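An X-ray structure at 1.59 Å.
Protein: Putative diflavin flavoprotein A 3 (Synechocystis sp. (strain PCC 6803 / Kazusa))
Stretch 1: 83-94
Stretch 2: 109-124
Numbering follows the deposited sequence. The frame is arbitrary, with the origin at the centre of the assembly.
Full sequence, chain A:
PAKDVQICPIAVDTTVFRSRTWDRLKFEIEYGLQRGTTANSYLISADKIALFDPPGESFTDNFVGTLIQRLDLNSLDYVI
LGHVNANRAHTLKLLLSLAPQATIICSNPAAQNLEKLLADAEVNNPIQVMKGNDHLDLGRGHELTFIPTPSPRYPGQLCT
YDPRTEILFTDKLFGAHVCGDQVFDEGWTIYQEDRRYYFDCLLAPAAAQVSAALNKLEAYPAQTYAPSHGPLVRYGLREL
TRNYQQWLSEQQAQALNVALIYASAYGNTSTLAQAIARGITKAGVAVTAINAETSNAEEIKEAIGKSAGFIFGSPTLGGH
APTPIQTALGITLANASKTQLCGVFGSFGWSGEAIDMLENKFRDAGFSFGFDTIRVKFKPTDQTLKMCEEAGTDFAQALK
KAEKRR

Stretch 1 83-94: HVNANRAHTLKL
Stretch 2 (109-124) PAAQNLEKLLADAEVN

This is an apolar packing contact between two obliquely crossed helices and the loops that flank them, with no hydrogen bond across it and 522 Å² buried in total. Helix 86-94 and helix 109-117 approach to 10.3 Å between axes, their N-to-C directions 67° apart (signed crossing angle -67°). In the backbone register, Val-84 CA lies 5.7 Å from Ala-110 CA. Ala-86 CA lies 6.1 Å from Leu-117 CA. Lys-93 CA lies 6.6 Å from Val-123 CA, so both chains advance in the same sense.

Val-84 is extended (phi/psi -140/141, chi1 t) and points toward the second helix. Its CG2 lies 3.8 Å from Ala-110 CB, while its CG1 lies 3.9 Å from Leu-114 CD1 and 3.7 Å from Leu-117 CD1; these three residues, spaced at four and three, present one helical face. Val-84 O is 3.1 Å from Asn-113 ND2 (chi1 t), but the angle is too poor for a hydrogen bond.

Asn-85 (-161/177, chi1 p) caps the first helix: Arg-88 N donates to Asn-85 OD1 at 3.0 Å and 171°. Its CB points away from the other stretch, whereas Asn-85 C touches Leu-117 CD1 at 3.3 Å. Leu-117 (m, t) thus packs against the helix start, with CD2 3.9 Å from Ala-86 CB and CD1 4.0 Å from Ala-89 CB. Further along the first helix, Leu-92 CD1 (m, t) meets Leu-114 CD1 (t, p) at 3.9 Å.

Leu-118 leaves helical geometry (-105/15) and opens a type I turn to Ala-121, closed by Ala-121 N to Leu-118 O at 3.0 Å. Leu-118 (m, t) starts sideways, yet its CD2 reaches Lys-93 CG at 3.4 Å. This contact uses the aliphatic part of Lys-93 (m, t, -146°, t). Val-123 (-48/131, chi1 m) follows, its CG1 3.7 Å from Lys-93 O.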

# COMPACT_ATOMS: atom_id res chain seq x y z
N HIS A 83 3.29 8.18 1.41
CA HIS A 83 2.04 7.73 0.81
C HIS A 83 0.91 8.47 1.50
O HIS A 83 1.11 9.07 2.56
CB HIS A 83 1.85 6.22 0.93
CG HIS A 83 1.47 5.76 2.31
ND1 HIS A 83 2.39 5.64 3.33
CD2 HIS A 83 0.28 5.40 2.83
CE1 HIS A 83 1.77 5.23 4.42
NE2 HIS A 83 0.49 5.07 4.14
N VAL A 84 -0.28 8.43 0.91
CA VAL A 84 -1.40 9.22 1.41
C VAL A 84 -2.71 8.45 1.34
O VAL A 84 -2.96 7.71 0.38
CB VAL A 84 -1.56 10.54 0.60
CG1 VAL A 84 -2.87 11.23 0.91
CG2 VAL A 84 -0.41 11.47 0.87
N ASN A 85 -3.53 8.62 2.37
CA ASN A 85 -4.92 8.17 2.36
C ASN A 85 -5.72 8.91 3.44
O ASN A 85 -5.15 9.70 4.20
CB ASN A 85 -5.01 6.65 2.55
CG ASN A 85 -4.26 6.17 3.78
OD1 ASN A 85 -4.53 6.60 4.91
ND2 ASN A 85 -3.33 5.24 3.58
N ALA A 86 -7.02 8.64 3.50
CA ALA A 86 -7.91 9.36 4.42
C ALA A 86 -7.51 9.18 5.88
O ALA A 86 -7.65 10.08 6.70
CB ALA A 86 -9.35 8.91 4.21
N ASN A 87 -7.02 7.99 6.18
CA ASN A 87 -6.61 7.65 7.54
C ASN A 87 -5.42 8.52 7.97
O ASN A 87 -5.46 9.17 9.02
CB ASN A 87 -6.26 6.15 7.61
CG ASN A 87 -6.17 5.63 9.03
OD1 ASN A 87 -5.26 5.97 9.78
ND2 ASN A 87 -7.11 4.76 9.41
N ARG A 88 -4.37 8.55 7.16
CA ARG A 88 -3.23 9.42 7.41
C ARG A 88 -3.64 10.90 7.37
O ARG A 88 -3.11 11.73 8.12
CB ARG A 88 -2.11 9.16 6.40
CG ARG A 88 -1.52 7.75 6.43
CD ARG A 88 -0.56 7.55 7.59
NE ARG A 88 -0.08 6.17 7.66
CZ ARG A 88 1.15 5.83 8.06
NH1 ARG A 88 2.02 6.76 8.42
NH2 ARG A 88 1.50 4.55 8.09
N ALA A 89 -4.55 11.24 6.46
CA ALA A 89 -4.96 12.63 6.29
C ALA A 89 -5.60 13.17 7.57
O ALA A 89 -5.51 14.36 7.87
CB ALA A 89 -5.92 12.76 5.12
N HIS A 90 -6.22 12.27 8.33
CA HIS A 90 -6.84 12.64 9.59
C HIS A 90 -5.82 13.24 10.57
O HIS A 90 -6.05 14.31 11.14
CB HIS A 90 -7.52 11.42 10.21
CG HIS A 90 -8.18 11.70 11.52
ND1 HIS A 90 -7.54 11.51 12.73
CD2 HIS A 90 -9.42 12.15 11.81
CE1 HIS A 90 -8.37 11.83 13.71
NE2 HIS A 90 -9.51 12.23 13.18
N THR A 91 -4.70 12.55 10.75
CA THR A 91 -3.60 13.04 11.58
C THR A 91 -3.02 14.34 11.03
O THR A 91 -2.68 15.25 11.78
CB THR A 91 -2.47 12.01 11.68
OG1 THR A 91 -3.00 10.77 12.16
CG2 THR A 91 -1.38 12.52 12.62
N LEU A 92 -2.91 14.40 9.70
CA LEU A 92 -2.38 15.59 9.05
C LEU A 92 -3.18 16.84 9.38
O LEU A 92 -2.59 17.90 9.60
CB LEU A 92 -2.34 15.41 7.54
CG LEU A 92 -1.14 14.65 7.01
CD1 LEU A 92 -1.26 14.51 5.50
CD2 LEU A 92 0.15 15.36 7.40
N LYS A 93 -4.51 16.73 9.41
CA LYS A 93 -5.37 17.87 9.71
C LYS A 93 -4.98 18.51 11.05
O LYS A 93 -4.89 19.73 11.17
CB LYS A 93 -6.85 17.47 9.76
CG LYS A 93 -7.50 17.17 8.41
CD LYS A 93 -8.94 16.67 8.61
CE LYS A 93 -9.34 15.63 7.55
NZ LYS A 93 -10.65 14.97 7.86
N LEU A 94 -4.75 17.67 12.05
CA LEU A 94 -4.39 18.18 13.37
C LEU A 94 -2.98 18.74 13.36
O LEU A 94 -2.75 19.86 13.80
CB LEU A 94 -4.51 17.08 14.42
CG LEU A 94 -4.06 17.51 15.82
CD1 LEU A 94 -4.90 18.68 16.29
CD2 LEU A 94 -4.14 16.35 16.80
N PRO A 109 0.69 12.03 -7.67
CA PRO A 109 -0.56 11.33 -7.36
C PRO A 109 -1.02 11.56 -5.91
O PRO A 109 -2.22 11.70 -5.67
CB PRO A 109 -0.21 9.85 -7.60
CG PRO A 109 0.94 9.90 -8.57
CD PRO A 109 1.73 11.12 -8.17
N ALA A 110 -0.07 11.62 -4.97
CA ALA A 110 -0.40 11.89 -3.57
C ALA A 110 -0.99 13.29 -3.42
O ALA A 110 -1.95 13.48 -2.67
CB ALA A 110 0.84 11.73 -2.69
N ALA A 111 -0.43 14.26 -4.13
CA ALA A 111 -0.94 15.62 -4.09
C ALA A 111 -2.39 15.69 -4.57
O ALA A 111 -3.23 16.34 -3.94
CB ALA A 111 -0.06 16.54 -4.94
N GLN A 112 -2.68 15.01 -5.67
CA GLN A 112 -4.04 14.95 -6.20
C GLN A 112 -4.99 14.32 -5.18
O GLN A 112 -6.10 14.81 -4.96
CB GLN A 112 -4.07 14.16 -7.51
CG GLN A 112 -3.31 14.83 -8.62
CD GLN A 112 -3.00 13.89 -9.76
OE1 GLN A 112 -3.25 12.69 -9.68
NE2 GLN A 112 -2.45 14.44 -10.84
N ASN A 113 -4.55 13.22 -4.57
CA ASN A 113 -5.31 12.54 -3.53
C ASN A 113 -5.60 13.48 -2.34
O ASN A 113 -6.75 13.67 -1.93
CB ASN A 113 -4.54 11.29 -3.07
CG ASN A 113 -5.37 10.37 -2.21
OD1 ASN A 113 -6.58 10.55 -2.06
ND2 ASN A 113 -4.72 9.35 -1.64
N LEU A 114 -4.53 14.08 -1.82
CA LEU A 114 -4.59 14.95 -0.65
C LEU A 114 -5.50 16.15 -0.87
O LEU A 114 -6.18 16.60 0.06
CB LEU A 114 -3.18 15.41 -0.30
CG LEU A 114 -2.90 15.91 1.12
CD1 LEU A 114 -3.28 14.86 2.14
CD2 LEU A 114 -1.43 16.28 1.25
N GLU A 115 -5.52 16.68 -2.09
CA GLU A 115 -6.38 17.82 -2.40
C GLU A 115 -7.84 17.43 -2.26
O GLU A 115 -8.64 18.19 -1.72
CB GLU A 115 -6.08 18.34 -3.81
CG GLU A 115 -4.71 19.04 -3.93
CD GLU A 115 -4.34 19.44 -5.36
OE1 GLU A 115 -3.15 19.77 -5.59
OE2 GLU A 115 -5.23 19.41 -6.25
N LYS A 116 -8.20 16.24 -2.72
CA LYS A 116 -9.57 15.77 -2.50
C LYS A 116 -9.79 15.50 -1.02
O LYS A 116 -10.73 16.03 -0.44
CB LYS A 116 -9.86 14.52 -3.34
CG LYS A 116 -9.82 14.78 -4.85
CD LYS A 116 -10.36 13.61 -5.66
CE LYS A 116 -9.50 12.36 -5.50
NZ LYS A 116 -8.19 12.46 -6.20
N LEU A 117 -8.91 14.71 -0.40
CA LEU A 117 -9.04 14.33 1.01
C LEU A 117 -9.18 15.51 1.97
O LEU A 117 -9.90 15.42 2.96
CB LEU A 117 -7.84 13.50 1.45
CG LEU A 117 -7.74 12.10 0.85
CD1 LEU A 117 -6.52 11.36 1.38
CD2 LEU A 117 -9.01 11.34 1.17
N LEU A 118 -8.50 16.61 1.69
CA LEU A 118 -8.55 17.78 2.56
C LEU A 118 -9.39 18.90 1.97
O LEU A 118 -9.32 20.04 2.43
CB LEU A 118 -7.14 18.31 2.84
CG LEU A 118 -6.28 17.45 3.74
CD1 LEU A 118 -4.93 18.11 3.92
CD2 LEU A 118 -6.96 17.23 5.09
N ALA A 119 -10.18 18.55 0.95
CA ALA A 119 -11.00 19.52 0.23
C ALA A 119 -11.78 20.45 1.16
O ALA A 119 -11.72 21.67 1.03
CB ALA A 119 -11.96 18.80 -0.71
N ASP A 120 -12.50 19.85 2.11
CA ASP A 120 -13.37 20.60 3.00
C ASP A 120 -12.70 20.95 4.32
O ASP A 120 -13.31 21.56 5.19
CB ASP A 120 -14.66 19.83 3.29
CG ASP A 120 -15.58 19.77 2.09
OD1 ASP A 120 -15.44 20.63 1.19
OD2 ASP A 120 -16.44 18.87 2.05
N ALA A 121 -11.44 20.55 4.48
CA ALA A 121 -10.73 20.91 5.69
C ALA A 121 -10.29 22.36 5.57
O ALA A 121 -10.29 22.93 4.48
CB ALA A 121 -9.53 20.00 5.92
N GLU A 122 -9.93 22.97 6.69
CA GLU A 122 -9.53 24.36 6.66
C GLU A 122 -8.06 24.49 6.27
O GLU A 122 -7.68 25.45 5.60
CB GLU A 122 -9.80 25.03 8.01
CG GLU A 122 -11.27 25.02 8.42
CD GLU A 122 -11.63 26.14 9.38
OE1 GLU A 122 -10.73 26.92 9.77
OE2 GLU A 122 -12.83 26.25 9.75
N VAL A 123 -7.24 23.51 6.65
CA VAL A 123 -5.80 23.54 6.37
C VAL A 123 -5.51 23.90 4.92
O VAL A 123 -6.10 23.34 3.99
CB VAL A 123 -5.10 22.18 6.70
CG1 VAL A 123 -5.05 21.94 8.20
CG2 VAL A 123 -5.77 21.02 5.98
N ASN A 124 -4.60 24.85 4.73
CA ASN A 124 -4.21 25.24 3.39
C ASN A 124 -2.70 25.44 3.31
O ASN A 124 -2.22 26.40 2.71
CB ASN A 124 -4.95 26.52 2.97
CG ASN A 124 -5.25 26.56 1.48
OD1 ASN A 124 -5.08 25.57 0.76
ND2 ASN A 124 -5.70 27.72 1.01